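PDB 4HIZ: endosialidase from Enterobacteria phage phi92, which hydrolyses polysialic acid chains, cleaving both alpha-2,8 and alpha-2,9 sialic acid linkages. Local coordinates for residues A[211-217]-A[229-235]. Sequence-based numbering, arbitrary orientation.
Sequences KVGDAVN and NMTVASV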
loop_
_atom_site.group_PDB
_atom_site.type_symbol
_atom_site.label_atom_id
_atom_site.label_comp_id
_atom_site.label_asym_id
_atom_site.label_seq_id
_atom_site.Cartn_x
_atom_site.Cartn_y
_atom_site.Cartn_z
ATOM N N LYS A 211 -8.204 -23.776 -28.797
ATOM C CA LYS A 211 -8.371 -25.219 -28.759
ATOM C C LYS A 211 -9.732 -25.546 -28.190
ATOM O O LYS A 211 -10.366 -24.702 -27.541
ATOM C CB LYS A 211 -7.282 -25.860 -27.898
ATOM C CG LYS A 211 -5.886 -25.760 -28.522
ATOM C CD LYS A 211 -4.812 -26.265 -27.575
ATOM C CE LYS A 211 -3.467 -26.414 -28.320
ATOM N NZ LYS A 211 -3.276 -27.789 -28.943
ATOM N N VAL A 212 -10.210 -26.755 -28.462
ATOM C CA VAL A 212 -11.458 -27.199 -27.867
ATOM C C VAL A 212 -11.435 -27.034 -26.339
ATOM O O VAL A 212 -10.450 -27.421 -25.662
ATOM C CB VAL A 212 -11.711 -28.674 -28.212
ATOM C CG1 VAL A 212 -12.930 -29.190 -27.459
ATOM C CG2 VAL A 212 -11.902 -28.826 -29.722
ATOM N N GLY A 213 -12.513 -26.463 -25.805
ATOM C CA GLY A 213 -12.628 -26.245 -24.376
ATOM C C GLY A 213 -12.197 -24.853 -23.963
ATOM O O GLY A 213 -12.487 -24.432 -22.822
ATOM N N ASP A 214 -11.513 -24.127 -24.850
ATOM C CA ASP A 214 -11.088 -22.746 -24.482
ATOM C C ASP A 214 -12.306 -21.847 -24.298
ATOM O O ASP A 214 -13.342 -22.027 -24.942
ATOM C CB ASP A 214 -10.094 -22.170 -25.499
ATOM C CG ASP A 214 -8.703 -22.746 -25.332
ATOM O OD1 ASP A 214 -8.441 -23.379 -24.276
ATOM O OD2 ASP A 214 -7.855 -22.552 -26.238
ATOM N N ALA A 215 -12.169 -20.885 -23.393
ATOM C CA ALA A 215 -13.266 -20.014 -22.971
ATOM C C ALA A 215 -13.202 -18.700 -23.719
ATOM O O ALA A 215 -12.124 -18.087 -23.800
ATOM C CB ALA A 215 -13.117 -19.748 -21.468
ATOM N N VAL A 216 -14.345 -18.257 -24.254
ATOM C CA VAL A 216 -14.387 -17.045 -25.087
ATOM C C VAL A 216 -15.607 -16.210 -24.740
ATOM O O VAL A 216 -16.437 -16.636 -23.940
ATOM C CB VAL A 216 -14.385 -17.394 -26.602
ATOM C CG1 VAL A 216 -13.149 -18.236 -26.950
ATOM C CG2 VAL A 216 -15.677 -18.126 -26.979
ATOM N N ASN A 217 -15.706 -15.013 -25.318
ATOM C CA ASN A 217 -16.849 -14.158 -25.036
ATOM C C ASN A 217 -17.181 -13.358 -26.281
ATOM O O ASN A 217 -16.275 -12.877 -26.978
ATOM C CB ASN A 217 -16.485 -13.210 -23.878
ATOM C CG ASN A 217 -17.556 -12.186 -23.598
ATOM O OD1 ASN A 217 -17.492 -11.071 -24.101
ATOM N ND2 ASN A 217 -18.521 -12.539 -22.747
ATOM N N ASN A 229 -20.557 -15.413 -22.681
ATOM C CA ASN A 229 -19.514 -16.395 -22.435
ATOM C C ASN A 229 -19.861 -17.713 -23.102
ATOM O O ASN A 229 -20.965 -18.247 -22.899
ATOM C CB ASN A 229 -19.385 -16.628 -20.928
ATOM C CG ASN A 229 -18.638 -15.527 -20.229
ATOM O OD1 ASN A 229 -18.098 -14.626 -20.854
ATOM N ND2 ASN A 229 -18.600 -15.600 -18.910
ATOM N N MET A 230 -18.934 -18.236 -23.894
ATOM C CA MET A 230 -19.138 -19.529 -24.574
ATOM C C MET A 230 -17.840 -20.315 -24.532
ATOM O O MET A 230 -16.820 -19.809 -24.045
ATOM C CB MET A 230 -19.589 -19.305 -26.031
ATOM C CG MET A 230 -20.894 -18.447 -26.107
ATOM S SD MET A 230 -21.558 -18.386 -27.776
ATOM C CE MET A 230 -22.495 -19.935 -27.882
ATOM N N THR A 231 -17.873 -21.553 -25.034
ATOM C CA THR A 231 -16.710 -22.447 -25.022
ATOM C C THR A 231 -16.476 -22.935 -26.443
ATOM O O THR A 231 -17.430 -23.134 -27.190
ATOM C CB THR A 231 -16.980 -23.653 -24.079
ATOM O OG1 THR A 231 -17.123 -23.154 -22.725
ATOM C CG2 THR A 231 -15.841 -24.590 -24.102
ATOM N N VAL A 232 -15.219 -23.115 -26.830
ATOM C CA VAL A 232 -14.918 -23.629 -28.154
ATOM C C VAL A 232 -15.312 -25.100 -28.234
ATOM O O VAL A 232 -14.840 -25.935 -27.458
ATOM C CB VAL A 232 -13.429 -23.446 -28.492
ATOM C CG1 VAL A 232 -13.059 -24.188 -29.805
ATOM C CG2 VAL A 232 -13.073 -21.924 -28.522
ATOM N N ALA A 233 -16.165 -25.417 -29.204
ATOM C CA ALA A 233 -16.668 -26.791 -29.414
ATOM C C ALA A 233 -15.822 -27.610 -30.387
ATOM O O ALA A 233 -15.635 -28.839 -30.212
ATOM C CB ALA A 233 -18.098 -26.736 -29.899
ATOM N N SER A 234 -15.296 -26.961 -31.415
ATOM C CA SER A 234 -14.402 -27.671 -32.350
ATOM C C SER A 234 -13.534 -26.641 -33.022
ATOM O O SER A 234 -13.869 -25.437 -33.015
ATOM C CB SER A 234 -15.192 -28.442 -33.432
ATOM O OG SER A 234 -15.728 -27.559 -34.403
ATOM N N VAL A 235 -12.411 -27.106 -33.575
ATOM C CA VAL A 235 -11.546 -26.269 -34.383
ATOM C C VAL A 235 -11.494 -26.860 -35.783
ATOM O O VAL A 235 -11.170 -28.035 -35.973
ATOM C CB VAL A 235 -10.130 -26.157 -33.785
ATOM C CG1 VAL A 235 -9.237 -25.305 -34.686
ATOM C CG2 VAL A 235 -10.230 -25.528 -32.389
#
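N217 turns its CG away from the backbone N (chi1 174°), which carries its amide toward N229, whose chi1 of -78° sets its own amide beside its backbone N. ND2 of N217 donates to OD1 of N229 at 2.8 Å, the two amide planes 77° apart. This pair sits at one end of an antiparallel beta hairpin, strand 215-219 with strand 230-237, in a sheet formed by the chain inserted between strands 172-181 and 272-275 of a propeller blade. Next along, V216 and M230 form a hydrogen-bonded pair, V216 N to M230 O at 2.9 Å and M230 N to V216 O at 3.0 Å. R265, reaching in from a loop, also donates to both carbonyls. Ahead of A215, which pairs with T231, the chain comes out of a type II turn, K211 to D214, into the strand. V232 bonds back to this turn outside the regular pairing, its N to D214 O and its O from G213 N. V232 fills the bend, its CB 3.4 Å from K211 O and its CG2 4.0 Å from V216 CG1. Past it, a classic bulge puts A233 and S234 opposite the single residue T242 of the next strand. The N217 end lies close to a bound sialic acid, and N217 OD1 accepts a bond from G500 N of a second subunit. Inside the turn, D214 OD2 takes K211 N at 2.9 Å from above the carboxylate plane, while R157 NH1 salt-bridges the same oxygen.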